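Local structure of adenylyltransferase and sulfurtransferase uba4 (Chaetomium thermophilum, 6YUB) at residues Glu13-Ser16 with Arg17-Ile20; Asp130-Asn134 with Pro135-Tyr139. The protein probably adenylates and then thiolates the C-terminal glycine of a ubiquitin-like sulfur carrier, serving tRNA 2-thiolation and molybdenum cofactor synthesis, this chain being its ThiF-type adenylyltransferase part. All blocks are in the same frame, centred on the assembly; numbering follows the deposited sequence.

Contact 1: Glu13-Ser16 with Arg17-Ile20; sequences ERYS and RQMI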
loop_
_atom_site.group_PDB
_atom_site.type_symbol
_atom_site.label_atom_id
_atom_site.label_comp_id
_atom_site.label_asym_id
_atom_site.label_seq_id
_atom_site.Cartn_x
_atom_site.Cartn_y
_atom_site.Cartn_z
ATOM N N GLU B 13 -19.480 20.638 11.707
ATOM C CA GLU B 13 -18.249 21.256 11.224
ATOM C C GLU B 13 -17.117 20.243 11.130
ATOM O O GLU B 13 -16.374 20.222 10.143
ATOM C CB GLU B 13 -17.853 22.418 12.143
ATOM C CG GLU B 13 -16.450 22.973 11.910
ATOM C CD GLU B 13 -16.152 24.184 12.789
ATOM O OE1 GLU B 13 -17.110 24.726 13.379
ATOM O OE2 GLU B 13 -14.970 24.596 12.884
ATOM N N ARG B 14 -16.967 19.398 12.148
ATOM C CA ARG B 14 -15.845 18.467 12.185
ATOM C C ARG B 14 -15.918 17.437 11.063
ATOM O O ARG B 14 -14.874 17.045 10.526
ATOM C CB ARG B 14 -15.797 17.777 13.558
ATOM C CG ARG B 14 -14.628 16.835 13.761
ATOM C CD ARG B 14 -14.578 16.301 15.196
ATOM N NE ARG B 14 -13.834 17.179 16.091
ATOM C CZ ARG B 14 -12.518 17.108 16.288
ATOM N NH1 ARG B 14 -11.791 16.192 15.658
ATOM N NH2 ARG B 14 -11.930 17.950 17.119
ATOM N N TYR B 15 -17.121 17.012 10.681
ATOM C CA TYR B 15 -17.301 15.940 9.707
ATOM C C TYR B 15 -17.854 16.427 8.371
ATOM O O TYR B 15 -18.256 15.603 7.541
ATOM C CB TYR B 15 -18.233 14.867 10.276
ATOM C CG TYR B 15 -17.797 14.310 11.614
ATOM C CD1 TYR B 15 -16.498 13.873 11.808
ATOM C CD2 TYR B 15 -18.679 14.241 12.678
ATOM C CE1 TYR B 15 -16.089 13.370 13.028
ATOM C CE2 TYR B 15 -18.281 13.737 13.910
ATOM C CZ TYR B 15 -16.983 13.307 14.072
ATOM O OH TYR B 15 -16.570 12.810 15.284
ATOM N N SER B 16 -17.884 17.742 8.140
ATOM C CA SER B 16 -18.522 18.269 6.939
ATOM C C SER B 16 -17.860 17.751 5.666
ATOM O O SER B 16 -18.545 17.464 4.677
ATOM C CB SER B 16 -18.488 19.798 6.965
ATOM O OG SER B 16 -17.161 20.266 7.158
ATOM N N ARG B 17 -16.531 17.633 5.667
ATOM C CA ARG B 17 -15.826 17.286 4.440
ATOM C C ARG B 17 -16.075 15.839 4.018
ATOM O O ARG B 17 -16.081 15.542 2.816
ATOM C CB ARG B 17 -14.327 17.535 4.608
ATOM C CG ARG B 17 -13.936 18.997 4.800
ATOM C CD ARG B 17 -14.245 19.852 3.571
ATOM N NE ARG B 17 -14.129 19.115 2.312
ATOM C CZ ARG B 17 -13.000 18.957 1.624
ATOM N NH1 ARG B 17 -11.862 19.478 2.063
ATOM N NH2 ARG B 17 -13.012 18.269 0.493
ATOM N N GLN B 18 -16.280 14.926 4.969
ATOM C CA GLN B 18 -16.480 13.525 4.612
ATOM C C GLN B 18 -17.949 13.170 4.406
ATOM O O GLN B 18 -18.250 12.229 3.667
ATOM C CB GLN B 18 -15.867 12.606 5.676
ATOM C CG GLN B 18 -16.571 12.583 7.020
ATOM C CD GLN B 18 -16.010 11.510 7.950
ATOM O OE1 GLN B 18 -14.913 10.995 7.731
ATOM N NE2 GLN B 18 -16.765 11.168 8.987
ATOM N N MET B 19 -18.872 13.902 5.033
ATOM C CA MET B 19 -20.288 13.638 4.820
ATOM C C MET B 19 -20.707 13.933 3.385
ATOM O O MET B 19 -21.628 13.297 2.866
ATOM C CB MET B 19 -21.135 14.473 5.782
ATOM C CG MET B 19 -21.144 13.959 7.203
ATOM S SD MET B 19 -21.814 15.149 8.372
ATOM C CE MET B 19 -23.571 14.959 8.115
ATOM N N ILE B 20 -20.053 14.895 2.731
ATOM C CA ILE B 20 -20.422 15.261 1.367
ATOM C C ILE B 20 -20.005 14.210 0.356
ATOM O O ILE B 20 -20.441 14.268 -0.797
ATOM C CB ILE B 20 -19.813 16.636 1.021
ATOM C CG1 ILE B 20 -20.685 17.364 -0.001
ATOM C CG2 ILE B 20 -18.392 16.483 0.492
ATOM C CD1 ILE B 20 -22.000 17.872 0.563
#

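Contact 2: Asp130-Asn134 with Pro135-Tyr139; sequences DCTDN and PATRY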
loop_
_atom_site.group_PDB
_atom_site.type_symbol
_atom_site.label_atom_id
_atom_site.label_comp_id
_atom_site.label_asym_id
_atom_site.label_seq_id
_atom_site.Cartn_x
_atom_site.Cartn_y
_atom_site.Cartn_z
ATOM N N ASP B 130 -8.607 -7.325 14.068
ATOM C CA ASP B 130 -7.467 -8.040 14.632
ATOM C C ASP B 130 -6.189 -7.330 14.195
ATOM O O ASP B 130 -5.798 -7.407 13.024
ATOM C CB ASP B 130 -7.455 -9.501 14.184
ATOM C CG ASP B 130 -6.069 -10.123 14.268
ATOM O OD1 ASP B 130 -5.485 -10.140 15.375
ATOM O OD2 ASP B 130 -5.555 -10.574 13.222
ATOM N N CYS B 131 -5.554 -6.619 15.127
ATOM C CA CYS B 131 -4.273 -5.968 14.893
ATOM C C CYS B 131 -3.154 -6.584 15.733
ATOM O O CYS B 131 -2.142 -5.925 16.002
ATOM C CB CYS B 131 -4.377 -4.472 15.177
ATOM S SG CYS B 131 -5.704 -3.603 14.278
ATOM N N THR B 132 -3.321 -7.848 16.149
ATOM C CA THR B 132 -2.363 -8.473 17.052
ATOM C C THR B 132 -1.056 -8.823 16.352
ATOM O O THR B 132 0.010 -8.777 16.979
ATOM C CB THR B 132 -2.966 -9.747 17.658
ATOM O OG1 THR B 132 -3.209 -10.710 16.616
ATOM C CG2 THR B 132 -4.276 -9.438 18.370
ATOM N N ASP B 133 -1.113 -9.182 15.070
ATOM C CA ASP B 133 0.065 -9.641 14.335
ATOM C C ASP B 133 0.625 -10.927 14.941
ATOM O O ASP B 133 1.824 -11.206 14.847
ATOM C CB ASP B 133 1.147 -8.557 14.290
ATOM C CG ASP B 133 1.716 -8.357 12.898
ATOM O OD1 ASP B 133 1.771 -9.339 12.128
ATOM O OD2 ASP B 133 2.106 -7.215 12.572
ATOM N N ASN B 134 -0.244 -11.714 15.568
ATOM C CA ASN B 134 0.131 -12.984 16.187
ATOM C C ASN B 134 -0.669 -14.105 15.535
ATOM O O ASN B 134 -1.907 -14.118 15.646
ATOM C CB ASN B 134 -0.128 -12.945 17.701
ATOM C CG ASN B 134 0.313 -14.222 18.408
ATOM O OD1 ASN B 134 0.250 -15.317 17.847
ATOM N ND2 ASN B 134 0.760 -14.081 19.647
ATOM N N PRO B 135 -0.030 -15.062 14.859
ATOM C CA PRO B 135 -0.819 -16.099 14.164
ATOM C C PRO B 135 -1.745 -16.888 15.078
ATOM O O PRO B 135 -2.897 -17.142 14.706
ATOM C CB PRO B 135 0.254 -16.998 13.523
ATOM C CG PRO B 135 1.559 -16.602 14.145
ATOM C CD PRO B 135 1.414 -15.177 14.586
ATOM N N ALA B 136 -1.280 -17.283 16.265
ATOM C CA ALA B 136 -2.132 -18.044 17.173
ATOM C C ALA B 136 -3.358 -17.236 17.579
ATOM O O ALA B 136 -4.488 -17.739 17.550
ATOM C CB ALA B 136 -1.336 -18.466 18.411
ATOM N N THR B 137 -3.153 -15.975 17.971
ATOM C CA THR B 137 -4.275 -15.135 18.372
ATOM C C THR B 137 -5.254 -14.933 17.222
ATOM O O THR B 137 -6.464 -14.832 17.448
ATOM C CB THR B 137 -3.763 -13.786 18.881
ATOM O OG1 THR B 137 -2.583 -13.983 19.667
ATOM C CG2 THR B 137 -4.815 -13.103 19.734
ATOM N N ARG B 138 -4.753 -14.876 15.986
ATOM C CA ARG B 138 -5.634 -14.728 14.832
ATOM C C ARG B 138 -6.682 -15.835 14.796
ATOM O O ARG B 138 -7.869 -15.575 14.559
ATOM C CB ARG B 138 -4.819 -14.725 13.539
ATOM C CG ARG B 138 -4.332 -13.343 13.135
ATOM C CD ARG B 138 -4.114 -13.229 11.631
ATOM N NE ARG B 138 -2.899 -13.905 11.183
ATOM C CZ ARG B 138 -1.667 -13.467 11.435
ATOM N NH1 ARG B 138 -1.485 -12.362 12.145
ATOM N NH2 ARG B 138 -0.617 -14.141 10.983
ATOM N N TYR B 139 -6.260 -17.083 15.022
ATOM C CA TYR B 139 -7.211 -18.188 15.022
ATOM C C TYR B 139 -8.191 -18.069 16.181
ATOM O O TYR B 139 -9.380 -18.366 16.028
ATOM C CB TYR B 139 -6.464 -19.523 15.075
ATOM C CG TYR B 139 -5.849 -19.926 13.749
ATOM C CD1 TYR B 139 -6.598 -20.585 12.788
ATOM C CD2 TYR B 139 -4.519 -19.644 13.461
ATOM C CE1 TYR B 139 -6.044 -20.955 11.572
ATOM C CE2 TYR B 139 -3.957 -20.007 12.251
ATOM C CZ TYR B 139 -4.724 -20.662 11.312
ATOM O OH TYR B 139 -4.169 -21.029 10.108
HETATM O O HOH W 1 -3.019 -9.612 13.391
HETATM O O HOH W 2 1.637 -11.857 11.601
#

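Contact 1: Glu13-Ser16 with Arg17-Ile20
Within the kinked C-terminal part of helix 9-19, Tyr15 meets Gln18 and Met19 one turn further on. The kink lies where the amides of Arg17 and Gln18 miss their bonds to the preceding turn: Arg17 N stands 5.2 Å from Glu13 O. Beyond it the backbone closes again on Tyr15 O, which accepts from Met19 N at 3.1 Å in a fairly straight bond (157° at the hydrogen), while Gln18 N, 3.3 Å from Tyr15 O, adds a weak one. Ser16 suits the break because its hydroxyl can turn back to the opened carbonyl. With OG set between its own backbone N and carbonyl carbon (chi1 54°), Ser16 OG donates to Glu13 O at 3.1 Å, coming from above the carbonyl plane. Replacing this serine with an alanine removes the hydroxyl and would probably leave Glu13 O without that donor and the kink less firmly held.

Tyr15 and Gln18 run side by side, ring and amide planes only 22° apart, and Gln18 NE2 comes within 3.9 Å of Tyr15 CD1. The polar ends are engaged further off: the NE2 group with Gln29 OE1 and Ala56 O, the phenol with Asn101. A glutamine is long enough to lay its amide alongside the base of the ring and still donate through NE2 to both acceptors. Met19 folds back over the same carbonyl, its CG 3.3 Å from Tyr15 O and its SD 4.1 Å from Tyr15 CB, a flexible apolar chain that also touches helix 25-33. Arg17 and Ile20 lie against another protein chain of the assembly. The chemistry thus implies a compensated kink: a side-chain hydroxyl serves the carbonyl that the backbone abandons, while buried amide and phenol groups tie the helix to its neighbours.

Contact 2: Asp130-Asn134 with Pro135-Tyr139
The backbone turns from loop into helix as Arg138 N donates to Asn134 O at 3.0 Å, closing the first turn of helix 135-148 just after strand 127-130 of the Rossmann-type ThiF fold. Asn134 is the N-cap. Its CG lies anti to the backbone N (chi1 -177°), which brings OD1 before the first amides; it accepts weakly from Ala136 N at 3.0 Å and from Thr137 N at 3.5 Å. Asparagine fits because its short amide reaches these donors, and Pro135, lacking an N-H, suits the first helical position, where none is needed.

Ahead of the cap, Asp130 forms an Asx turn. Its OD1 takes Thr132 N from above the carboxylate plane and, on its syn lone pair, the Thr132 hydroxyl at 2.7 Å. The Thr132 methyl CG2 packs 3.9 Å from Thr137 CG2, a methyl-to-methyl contact between two beta-branched residues, one ahead of the cap and one in the first helical turn. Asp133 and Asn134 are predicted to bind ATP; Asp133 OD1 meanwhile accepts from Ser157 N.

Arg138 passes across the Asp130 carboxylate with its aliphatic part, and its guanidinium, bonded through NE to Tyr185 OH, makes no salt bridge here. Water links the charges instead: water 1 donates to Asp130 OD2 and accepts from Asp133 N at 2.6 Å and, weakly, from Arg138 NH1, while water 2 accepts from Arg138 NH1 at 3.2 Å and lies 2.6 Å from Asp133 OD1.

Contact 1 and contact 2 follow one another along the chain and lie on opposite sides of its centre, the first about 24 Å from it and the second about 11 Å. Their own centres are 34 Å apart, and the nearest atoms stay about 18 Å from each other, so they do not touch. Contact 1 is packing on the outer part of the domain, away from the annotated sites. Contact 2 belongs to the predicted nucleotide pocket: the side chain of Asp133 is about 4 Å from that of Arg76, another predicted ATP-binding residue, while the Arg138 side chain is about 13 Å from the zinc ion held by Cys184, Cys187, Cys279 and Cys282.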